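PDB 3BE4: adenylate kinase from Cryptosporidium parvum Iowa II, which probably catalyses reversible phosphoryl transfer between ATP and AMP, as adenylate kinases do, and here binds the two-nucleotide inhibitor bis(adenosine)-5'-pentaphosphate. Local coordinates for residues A[61-66]-A[182-187]; A[99-104]-A[189-194]. One frame throughout, in Å; residues are numbered along the deposited sequence.

Interaction 1: A[61-66]-A[182-187]. With AP5 (bis(adenosine)-5'-pentaphosphate), chain C.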
ATOM      1  N   GLY A  61     -11.975  -9.217  -4.062  1.00 20.17           N
ATOM      2  CA  GLY A  61     -11.457  -7.885  -4.494  1.00 17.79           C
ATOM      3  C   GLY A  61     -12.171  -6.737  -3.905  1.00 18.05           C
ATOM      4  O   GLY A  61     -11.776  -5.582  -4.182  1.00 19.11           O
ATOM      5  N   ASN A  62     -13.178  -6.960  -3.067  1.00 19.33           N
ATOM      6  CA  ASN A  62     -13.931  -5.886  -2.455  1.00 19.16           C
ATOM      7  C   ASN A  62     -13.268  -5.316  -1.243  1.00 17.92           C
ATOM      8  O   ASN A  62     -12.342  -5.969  -0.677  1.00 18.82           O
ATOM      9  CB  ASN A  62     -15.378  -6.421  -2.061  1.00 19.49           C
ATOM     10  CG  ASN A  62     -16.291  -6.500  -3.292  1.00 24.81           C
ATOM     11  OD1 ASN A  62     -16.736  -5.468  -3.813  1.00 22.21           O
ATOM     12  ND2 ASN A  62     -16.505  -7.723  -3.777  1.00 24.94           N
ATOM     13  N   PHE A  63     -13.713  -4.136  -0.832  1.00 17.21           N
ATOM     14  CA  PHE A  63     -13.242  -3.513   0.336  1.00 16.75           C
ATOM     15  C   PHE A  63     -13.750  -4.139   1.617  1.00 20.11           C
ATOM     16  O   PHE A  63     -14.954  -4.426   1.739  1.00 20.73           O
ATOM     17  CB  PHE A  63     -13.607  -2.041   0.448  1.00 18.65           C
ATOM     18  CG  PHE A  63     -12.955  -1.192  -0.579  1.00 15.53           C
ATOM     19  CD1 PHE A  63     -11.928  -1.687  -1.477  1.00 17.89           C
ATOM     20  CD2 PHE A  63     -13.329   0.175  -0.656  1.00 22.15           C
ATOM     21  CE1 PHE A  63     -11.273  -0.800  -2.434  1.00 21.03           C
ATOM     22  CE2 PHE A  63     -12.730   1.047  -1.585  1.00 23.80           C
ATOM     23  CZ  PHE A  63     -11.619   0.615  -2.420  1.00 18.89           C
ATOM     24  N   VAL A  64     -12.886  -4.247   2.647  1.00 18.46           N
ATOM     25  CA  VAL A  64     -13.355  -4.583   3.923  1.00 20.78           C
ATOM     26  C   VAL A  64     -13.959  -3.308   4.493  1.00 19.71           C
ATOM     27  O   VAL A  64     -13.664  -2.194   4.028  1.00 21.22           O
ATOM     28  CB  VAL A  64     -12.107  -5.090   4.729  1.00 22.86           C
ATOM     29  CG1 VAL A  64     -12.365  -5.206   6.217  1.00 30.31           C
ATOM     30  CG2 VAL A  64     -11.634  -6.420   4.101  1.00 21.90           C
ATOM     31  N   GLY A  65     -14.780  -3.453   5.527  1.00 20.23           N
ATOM     32  CA  GLY A  65     -15.432  -2.294   6.201  1.00 21.14           C
ATOM     33  C   GLY A  65     -14.516  -1.137   6.661  1.00 21.82           C
ATOM     34  O   GLY A  65     -13.366  -1.400   7.155  1.00 20.52           O
ATOM     35  N   ASP A  66     -14.906   0.110   6.463  1.00 21.16           N
ATOM     36  CA  ASP A  66     -14.122   1.264   6.889  1.00 19.85           C
ATOM     37  C   ASP A  66     -13.728   1.152   8.341  1.00 24.58           C
ATOM     38  O   ASP A  66     -12.574   1.463   8.733  1.00 24.43           O
ATOM     39  CB  ASP A  66     -14.934   2.511   6.721  1.00 22.57           C
ATOM     40  CG  ASP A  66     -15.019   2.945   5.223  1.00 25.86           C
ATOM     41  OD1 ASP A  66     -14.162   2.576   4.309  1.00 23.88           O
ATOM     42  OD2 ASP A  66     -15.989   3.742   4.859  1.00 30.99           O
ATOM     43  N   LYS A 182     -14.016   3.907  -8.572  1.00 20.49           N
ATOM     44  CA  LYS A 182     -15.228   4.485  -7.973  1.00 23.02           C
ATOM     45  C   LYS A 182     -14.971   5.180  -6.626  1.00 24.18           C
ATOM     46  O   LYS A 182     -15.494   6.299  -6.312  1.00 24.97           O
ATOM     47  CB  LYS A 182     -16.280   3.387  -7.805  1.00 22.07           C
ATOM     48  CG  LYS A 182     -16.891   3.024  -9.159  1.00 29.30           C
ATOM     49  CD  LYS A 182     -17.885   1.782  -9.001  1.00 32.00           C
ATOM     50  CE  LYS A 182     -18.690   1.383 -10.321  1.00 37.06           C
ATOM     51  NZ  LYS A 182     -18.049   1.692 -11.620  1.00 44.62           N
ATOM     52  N   GLN A 183     -14.227   4.533  -5.733  1.00 21.36           N
ATOM     53  CA  GLN A 183     -14.135   4.911  -4.305  1.00 21.31           C
ATOM     54  C   GLN A 183     -12.823   5.518  -3.903  1.00 21.87           C
ATOM     55  O   GLN A 183     -12.803   6.362  -2.973  1.00 22.77           O
ATOM     56  CB  GLN A 183     -14.463   3.706  -3.400  1.00 23.58           C
ATOM     57  CG  GLN A 183     -15.955   3.434  -3.477  1.00 29.15           C
ATOM     58  CD  GLN A 183     -16.424   2.311  -2.626  1.00 36.87           C
ATOM     59  OE1 GLN A 183     -16.434   2.385  -1.399  1.00 38.85           O
ATOM     60  NE2 GLN A 183     -16.849   1.247  -3.277  1.00 36.87           N
ATOM     61  N   THR A 184     -11.721   5.072  -4.536  1.00 17.97           N
ATOM     62  CA  THR A 184     -10.375   5.502  -4.067  1.00 19.45           C
ATOM     63  C   THR A 184      -9.919   6.699  -4.851  1.00 20.82           C
ATOM     64  O   THR A 184      -9.372   7.598  -4.283  1.00 19.13           O
ATOM     65  CB  THR A 184      -9.404   4.344  -4.228  1.00 19.36           C
ATOM     66  OG1 THR A 184      -9.928   3.237  -3.499  1.00 17.09           O
ATOM     67  CG2 THR A 184      -7.997   4.775  -3.647  1.00 18.10           C
ATOM     68  N   ALA A 185     -10.101   6.688  -6.179  1.00 22.18           N
ATOM     69  CA  ALA A 185      -9.660   7.785  -7.019  1.00 23.40           C
ATOM     70  C   ALA A 185     -10.085   9.226  -6.579  1.00 22.77           C
ATOM     71  O   ALA A 185      -9.253  10.145  -6.734  1.00 23.47           O
ATOM     72  CB  ALA A 185     -10.028   7.502  -8.429  1.00 23.90           C
ATOM     73  N   PRO A 186     -11.277   9.399  -5.981  1.00 25.29           N
ATOM     74  CA  PRO A 186     -11.717  10.689  -5.366  1.00 25.97           C
ATOM     75  C   PRO A 186     -10.812  11.277  -4.305  1.00 27.10           C
ATOM     76  O   PRO A 186     -10.879  12.488  -4.000  1.00 26.30           O
ATOM     77  CB  PRO A 186     -13.016  10.317  -4.661  1.00 28.71           C
ATOM     78  CG  PRO A 186     -13.628   9.318  -5.554  1.00 30.59           C
ATOM     79  CD  PRO A 186     -12.405   8.421  -5.889  1.00 27.03           C
ATOM     80  N   LEU A 187      -9.995  10.410  -3.708  1.00 22.05           N
ATOM     81  CA  LEU A 187      -9.008  10.867  -2.758  1.00 21.53           C
ATOM     82  C   LEU A 187      -7.924  11.719  -3.378  1.00 21.57           C
ATOM     83  O   LEU A 187      -7.277  12.473  -2.649  1.00 21.85           O
ATOM     84  CB  LEU A 187      -8.357   9.694  -2.021  1.00 21.55           C
ATOM     85  CG  LEU A 187      -9.261   8.881  -1.143  1.00 21.92           C
ATOM     86  CD1 LEU A 187      -8.374   7.686  -0.727  1.00 25.56           C
ATOM     87  CD2 LEU A 187      -9.626   9.669   0.108  1.00 29.23           C
TER
HETATM   88  PA  AP5 C 219      -3.485  -4.839  -0.837  1.00 15.11           P
HETATM   89  O1A AP5 C 219      -2.565  -5.953  -0.313  1.00 18.13           O
HETATM   90  O2A AP5 C 219      -3.131  -3.446  -0.602  1.00 15.16           O
HETATM   91  O3A AP5 C 219      -3.740  -5.074  -2.400  1.00 16.83           O
HETATM   92  PB  AP5 C 219      -4.081  -4.053  -3.569  1.00 16.08           P
HETATM   93  O1B AP5 C 219      -4.772  -2.883  -3.062  1.00 16.45           O
HETATM   94  O2B AP5 C 219      -4.680  -4.890  -4.707  1.00 19.85           O
HETATM   95  O3B AP5 C 219      -2.517  -3.599  -3.987  1.00 13.84           O
HETATM   96  PG  AP5 C 219      -1.251  -4.492  -4.213  1.00 14.71           P
HETATM   97  O1G AP5 C 219      -1.627  -5.592  -5.144  1.00 18.39           O
HETATM   98  O2G AP5 C 219      -0.706  -4.803  -2.879  1.00 14.71           O
HETATM   99  O3G AP5 C 219      -0.417  -3.394  -4.985  1.00 14.83           O
HETATM  100  PD  AP5 C 219       0.963  -2.577  -4.679  1.00 13.66           P
HETATM  101  O1D AP5 C 219       1.403  -2.917  -3.320  1.00 13.80           O
HETATM  102  O2D AP5 C 219       0.690  -1.190  -5.089  1.00 14.57           O
HETATM  103  O3D AP5 C 219       1.941  -3.168  -5.799  1.00 13.36           O
HETATM  104  PE  AP5 C 219       3.212  -4.107  -5.594  1.00 13.64           P
HETATM  105  O1E AP5 C 219       2.801  -5.301  -4.910  1.00 13.89           O
HETATM  106  O2E AP5 C 219       4.388  -3.333  -5.032  1.00 15.96           O
HETATM  107  O5F AP5 C 219      -4.976  -4.981  -0.279  1.00 14.64           O
HETATM  108  C5F AP5 C 219      -5.437  -6.342  -0.282  1.00 16.38           C
HETATM  109  C4F AP5 C 219      -7.010  -6.188  -0.167  1.00 15.09           C
HETATM  110  O4F AP5 C 219      -7.292  -5.976   1.196  1.00 15.00           O
HETATM  111  C3F AP5 C 219      -7.685  -5.091  -0.899  1.00 17.91           C
HETATM  112  O3F AP5 C 219      -7.946  -5.432  -2.242  1.00 18.02           O
HETATM  113  C2F AP5 C 219      -8.972  -5.050  -0.049  1.00 17.65           C
HETATM  114  O2F AP5 C 219      -9.790  -6.265  -0.264  1.00 21.54           O
HETATM  115  C1F AP5 C 219      -8.444  -5.122   1.372  1.00 15.62           C
HETATM  116  N9A AP5 C 219      -8.072  -3.815   1.843  1.00 15.05           N
HETATM  117  C8A AP5 C 219      -6.724  -3.418   2.065  1.00 10.84           C
HETATM  118  N7A AP5 C 219      -6.687  -2.174   2.513  1.00 14.41           N
HETATM  119  C5A AP5 C 219      -8.023  -1.743   2.645  1.00 16.28           C
HETATM  120  C6A AP5 C 219      -8.561  -0.564   3.122  1.00 16.56           C
HETATM  121  N6A AP5 C 219      -7.932   0.573   3.439  1.00 15.28           N
HETATM  122  N1A AP5 C 219      -9.978  -0.529   3.095  1.00 16.27           N
HETATM  123  C2A AP5 C 219     -10.643  -1.610   2.750  1.00 16.18           C
HETATM  124  N3A AP5 C 219     -10.161  -2.784   2.287  1.00 16.14           N
HETATM  125  C4A AP5 C 219      -8.752  -2.862   2.315  1.00 15.62           C
HETATM  126  O5J AP5 C 219       3.605  -4.360  -7.093  1.00 13.78           O
HETATM  127  C5J AP5 C 219       2.753  -5.263  -7.955  1.00 13.71           C
HETATM  128  C4J AP5 C 219       3.750  -5.937  -8.921  1.00 14.30           C
HETATM  129  O4J AP5 C 219       4.437  -5.035  -9.810  1.00 11.67           O
HETATM  130  C3J AP5 C 219       4.760  -6.820  -8.183  1.00 14.21           C
HETATM  131  O3J AP5 C 219       4.993  -7.990  -8.937  1.00 14.53           O
HETATM  132  C2J AP5 C 219       5.945  -5.915  -8.323  1.00 12.96           C
HETATM  133  O2J AP5 C 219       7.156  -6.657  -8.319  1.00 15.46           O
HETATM  134  C1J AP5 C 219       5.937  -5.272  -9.639  1.00 13.73           C
HETATM  135  N9B AP5 C 219       6.477  -3.958  -9.812  1.00 12.49           N
HETATM  136  C8B AP5 C 219       6.535  -2.943  -8.860  1.00 13.75           C
HETATM  137  N7B AP5 C 219       7.053  -1.849  -9.449  1.00 16.98           N
HETATM  138  C5B AP5 C 219       7.334  -2.151 -10.760  1.00 16.20           C
HETATM  139  C6B AP5 C 219       7.722  -1.367 -11.891  1.00 15.01           C
HETATM  140  N6B AP5 C 219       8.014  -0.076 -11.732  1.00 18.38           N
HETATM  141  N1B AP5 C 219       7.852  -1.997 -13.092  1.00 15.05           N
HETATM  142  C2B AP5 C 219       7.460  -3.337 -13.231  1.00 14.54           C
HETATM  143  N3B AP5 C 219       6.993  -4.113 -12.206  1.00 13.59           N
HETATM  144  C4B AP5 C 219       6.833  -3.497 -10.977  1.00 13.91           C

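Interaction 2: A[99-104]-A[189-194]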
ATOM      1  N   GLU A  99     -11.235  10.801   6.220  1.00 21.98           N
ATOM      2  CA  GLU A  99     -11.756  11.654   7.325  1.00 24.20           C
ATOM      3  C   GLU A  99     -11.371  11.016   8.673  1.00 22.84           C
ATOM      4  O   GLU A  99     -11.128  11.754   9.647  1.00 25.66           O
ATOM      5  CB  GLU A  99     -13.296  11.805   7.181  1.00 23.35           C
ATOM      6  CG  GLU A  99     -13.699  12.503   5.870  1.00 26.55           C
ATOM      7  CD  GLU A  99     -15.170  12.440   5.584  1.00 32.55           C
ATOM      8  OE1 GLU A  99     -15.860  11.426   5.963  1.00 41.25           O
ATOM      9  OE2 GLU A  99     -15.601  13.418   4.881  1.00 38.97           O
ATOM     10  N   GLY A 100     -11.432   9.676   8.766  1.00 20.51           N
ATOM     11  CA  GLY A 100     -11.152   8.967  10.012  1.00 19.15           C
ATOM     12  C   GLY A 100      -9.681   9.188  10.293  1.00 21.84           C
ATOM     13  O   GLY A 100      -9.310   9.459  11.408  1.00 22.40           O
ATOM     14  N   LEU A 101      -8.820   9.079   9.277  1.00 21.49           N
ATOM     15  CA  LEU A 101      -7.409   9.392   9.494  1.00 20.86           C
ATOM     16  C   LEU A 101      -7.124  10.855   9.949  1.00 21.50           C
ATOM     17  O   LEU A 101      -6.270  11.061  10.856  1.00 22.93           O
ATOM     18  CB  LEU A 101      -6.573   9.118   8.200  1.00 20.05           C
ATOM     19  CG  LEU A 101      -5.016   9.431   8.311  1.00 23.14           C
ATOM     20  CD1 LEU A 101      -4.359   8.580   9.403  1.00 21.19           C
ATOM     21  CD2 LEU A 101      -4.387   9.253   6.939  1.00 22.91           C
ATOM     22  N   ALA A 102      -7.830  11.829   9.338  1.00 22.88           N
ATOM     23  CA  ALA A 102      -7.659  13.232   9.737  1.00 23.11           C
ATOM     24  C   ALA A 102      -7.967  13.376  11.261  1.00 25.84           C
ATOM     25  O   ALA A 102      -7.265  14.085  11.944  1.00 28.29           O
ATOM     26  CB  ALA A 102      -8.669  14.058   8.896  1.00 25.30           C
ATOM     27  N   LYS A 103      -8.945  12.650  11.781  1.00 24.87           N
ATOM     28  CA  LYS A 103      -9.318  12.666  13.224  1.00 27.22           C
ATOM     29  C   LYS A 103      -8.234  12.049  14.057  1.00 28.27           C
ATOM     30  O   LYS A 103      -7.877  12.583  15.117  1.00 30.01           O
ATOM     31  CB  LYS A 103     -10.652  11.934  13.457  1.00 28.35           C
ATOM     32  CG  LYS A 103     -11.802  12.678  12.794  1.00 31.40           C
ATOM     33  CD  LYS A 103     -13.201  12.024  13.057  1.00 33.38           C
ATOM     34  CE  LYS A 103     -14.266  12.519  12.062  1.00 40.61           C
ATOM     35  NZ  LYS A 103     -15.324  11.413  12.160  1.00 47.28           N
ATOM     36  N   ILE A 104      -7.665  10.928  13.595  1.00 24.91           N
ATOM     37  CA  ILE A 104      -6.610  10.267  14.329  1.00 26.15           C
ATOM     38  C   ILE A 104      -5.463  11.212  14.403  1.00 26.66           C
ATOM     39  O   ILE A 104      -4.879  11.422  15.524  1.00 27.74           O
ATOM     40  CB  ILE A 104      -6.151   8.962  13.587  1.00 25.51           C
ATOM     41  CG1 ILE A 104      -7.139   7.869  13.757  1.00 26.15           C
ATOM     42  CG2 ILE A 104      -4.744   8.516  14.140  1.00 24.89           C
ATOM     43  CD1 ILE A 104      -6.951   6.628  12.762  1.00 26.76           C
ATOM     44  N   LYS A 189      -8.397  14.220  -5.485  1.00 24.28           N
ATOM     45  CA  LYS A 189      -8.857  15.632  -5.284  1.00 26.36           C
ATOM     46  C   LYS A 189      -8.883  16.057  -3.826  1.00 24.94           C
ATOM     47  O   LYS A 189      -8.501  17.184  -3.510  1.00 26.26           O
ATOM     48  CB  LYS A 189     -10.222  15.779  -6.017  1.00 26.43           C
ATOM     49  CG  LYS A 189      -9.913  15.726  -7.469  0.50 26.86           C
ATOM     50  CD  LYS A 189     -11.107  15.942  -8.391  0.50 27.98           C
ATOM     51  CE  LYS A 189     -10.736  15.733  -9.911  0.50 28.52           C
ATOM     52  NZ  LYS A 189      -9.642  16.592 -10.507  0.50 31.67           N
ATOM     53  N   PHE A 190      -9.263  15.139  -2.921  1.00 23.97           N
ATOM     54  CA  PHE A 190      -9.339  15.345  -1.488  1.00 23.27           C
ATOM     55  C   PHE A 190      -7.999  15.883  -1.038  1.00 23.77           C
ATOM     56  O   PHE A 190      -7.921  16.871  -0.285  1.00 24.91           O
ATOM     57  CB  PHE A 190      -9.649  14.032  -0.761  1.00 23.92           C
ATOM     58  CG  PHE A 190      -9.786  14.143   0.758  1.00 23.98           C
ATOM     59  CD1 PHE A 190     -11.067  14.212   1.390  1.00 28.42           C
ATOM     60  CD2 PHE A 190      -8.676  14.087   1.568  1.00 21.88           C
ATOM     61  CE1 PHE A 190     -11.192  14.281   2.767  1.00 25.56           C
ATOM     62  CE2 PHE A 190      -8.779  14.152   2.961  1.00 21.42           C
ATOM     63  CZ  PHE A 190     -10.026  14.225   3.593  1.00 26.21           C
ATOM     64  N   TYR A 191      -6.920  15.239  -1.461  1.00 22.04           N
ATOM     65  CA  TYR A 191      -5.580  15.683  -1.035  1.00 23.14           C
ATOM     66  C   TYR A 191      -4.991  16.820  -1.805  1.00 24.48           C
ATOM     67  O   TYR A 191      -4.108  17.529  -1.271  1.00 25.49           O
ATOM     68  CB  TYR A 191      -4.604  14.481  -0.952  1.00 20.76           C
ATOM     69  CG  TYR A 191      -5.009  13.616   0.210  1.00 20.24           C
ATOM     70  CD1 TYR A 191      -4.949  14.060   1.538  1.00 20.91           C
ATOM     71  CD2 TYR A 191      -5.474  12.281  -0.013  1.00 19.72           C
ATOM     72  CE1 TYR A 191      -5.349  13.235   2.651  1.00 22.67           C
ATOM     73  CE2 TYR A 191      -5.851  11.460   1.068  1.00 18.60           C
ATOM     74  CZ  TYR A 191      -5.837  11.942   2.388  1.00 21.61           C
ATOM     75  OH  TYR A 191      -6.227  11.113   3.384  1.00 20.54           O
ATOM     76  N   GLU A 192      -5.346  16.950  -3.076  1.00 24.86           N
ATOM     77  CA  GLU A 192      -4.937  18.152  -3.863  1.00 28.14           C
ATOM     78  C   GLU A 192      -5.556  19.396  -3.242  1.00 30.16           C
ATOM     79  O   GLU A 192      -4.925  20.445  -3.183  1.00 32.24           O
ATOM     80  CB  GLU A 192      -5.467  18.031  -5.248  1.00 30.08           C
ATOM     81  CG  GLU A 192      -4.591  17.093  -6.032  1.00 29.25           C
ATOM     82  CD  GLU A 192      -5.045  17.039  -7.508  1.00 34.82           C
ATOM     83  OE1 GLU A 192      -6.279  17.213  -7.788  1.00 39.44           O
ATOM     84  OE2 GLU A 192      -4.177  16.794  -8.367  1.00 37.87           O
ATOM     85  N   ASP A 193      -6.779  19.274  -2.768  1.00 30.49           N
ATOM     86  CA  ASP A 193      -7.456  20.404  -2.034  1.00 33.00           C
ATOM     87  C   ASP A 193      -6.789  20.835  -0.752  1.00 33.94           C
ATOM     88  O   ASP A 193      -6.936  21.994  -0.341  1.00 36.69           O
ATOM     89  CB  ASP A 193      -8.932  20.108  -1.786  1.00 33.69           C
ATOM     90  CG  ASP A 193      -9.752  20.151  -3.105  1.00 37.48           C
ATOM     91  OD1 ASP A 193      -9.208  20.558  -4.155  1.00 43.42           O
ATOM     92  OD2 ASP A 193     -10.941  19.742  -3.101  1.00 43.77           O
ATOM     93  N   LEU A 194      -5.968  19.969  -0.167  1.00 31.88           N
ATOM     94  CA  LEU A 194      -5.190  20.231   1.019  1.00 28.99           C
ATOM     95  C   LEU A 194      -3.804  20.699   0.586  1.00 29.31           C
ATOM     96  O   LEU A 194      -2.998  21.103   1.426  1.00 32.27           O
ATOM     97  CB  LEU A 194      -5.094  18.960   1.953  1.00 29.28           C
ATOM     98  CG  LEU A 194      -6.426  18.504   2.607  1.00 30.35           C
ATOM     99  CD1 LEU A 194      -6.325  17.135   3.337  1.00 28.65           C
ATOM    100  CD2 LEU A 194      -6.981  19.579   3.572  1.00 34.31           C
TER

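Interaction 1: A[61-66]-A[182-187]
F63 and Q183 mark the closest backbone approach, their CA atoms 9.7 Å apart, so the loop 61-66 and the segment 182-187, where one helix gives way to the next, meet through side chains alone. The F63 ring bridges that gap. Its CG lies beside the backbone N and anti to the carbonyl carbon (chi1 -66°), which sends the ring toward helix 170-184. Q183 lies obliquely against one flank: its CB is 3.7 Å from F63 CE2, and the two side chains run antiparallel past one another. The amide at the end of Q183 is turned 55° from the ring plane, with OE1 3.9 Å from F63 CD2, a van der Waals approach. T184 comes to the far end of the ring, where OG1 sits near the ring plane at its edge, 3.3 Å from CZ. The same hydroxyl is hydrogen-bonded to R93 O, which restrains its rotation. R93, T94 and V179 add further packing around F63.

The same loop also holds the ligand. N62 O accepts a hydrogen bond of 2.6 Å from the ribose hydroxyl O2F of AP5, while V64 N donates to adenine N3A at 3.1 Å with an N-H...N angle of 153°. From the residue between them in sequence, F63 CB packs 3.8 Å from C2A of the same base. Placed after helix 52-60, whose end at G61 is a Schellman motif, the loop thus holds the base and sugar by main-chain atoms, consistent with the AMP site of the family. Chemically, the contact is a division of labour: peptide groups grip the nucleoside, whereas F63 joins the base to the helix by dispersion, with the T184 oxygen perhaps adding a weak attraction to the electropositive ring edge.

Interaction 2: A[99-104]-A[189-194]
Y191 OH and the F190 ring meet L101 and E99 of helix 95-108, across backbones whose nearest CA atoms, those of E99 and F190, are 9.9 Å apart. The Y191 side chain can be traced outward atom by atom. CB leaves the helix with CG anti to the carbonyl carbon (chi1 -70°), which turns one face of the aromatic ring to the edge of F190. CG sits in the plane of the F190 ring, at its edge. Farther out, that face of the tyrosine ring receives F190 CD2, 3.5 Å above the plane and over the ring centre; Y191 CE1 is 3.6 Å from both F190 CD2 and F190 CE2. At the tip, OH meets a methyl group, L101 CD2, at 4.4 Å, a loose van der Waals contact.

The fold is the P-loop nucleotide-kinase core, a five-stranded parallel sheet with strand order 2-3-1-4-5, flanked by helices. Y191 and L101 both reach I9 on the central strand 7-12 and also P92, which places their meeting against the sheet; Y191 additionally touches I11 and L112.

Nearer the surface the partners change. F190 has its CG anti to the backbone N (chi1 -179°), which carries the ring toward helix 95-108, where it packs on I95 and A98. The CB of E99 starts away from segment 189-194, yet E99, an exposed residue, touches the ring through its methylene CG, which approaches F190 CE1 obliquely at 4.4 Å.

Overall arrangement
From the N terminus, strand 7-12 forms the middle of the sheet, and the chain then passes through loop 61-66 and helix 95-108 before running through the lid to helices 170-184 and 186-192. Interaction 1 closes a span of 115 residues, interaction 2 one of 84. Their segments alternate along the sequence, so the two closures cross rather than nest. On the later side, 182-187 and 189-194 adjoin and share helix 186-192; no other touch joins the contacts, whose centres lie 15 Å apart. Interaction 1 therefore ties the nucleotide-binding loop to the end of helix 170-184, whereas interaction 2 ties helix 186-192 to helix 95-108 beside the sheet.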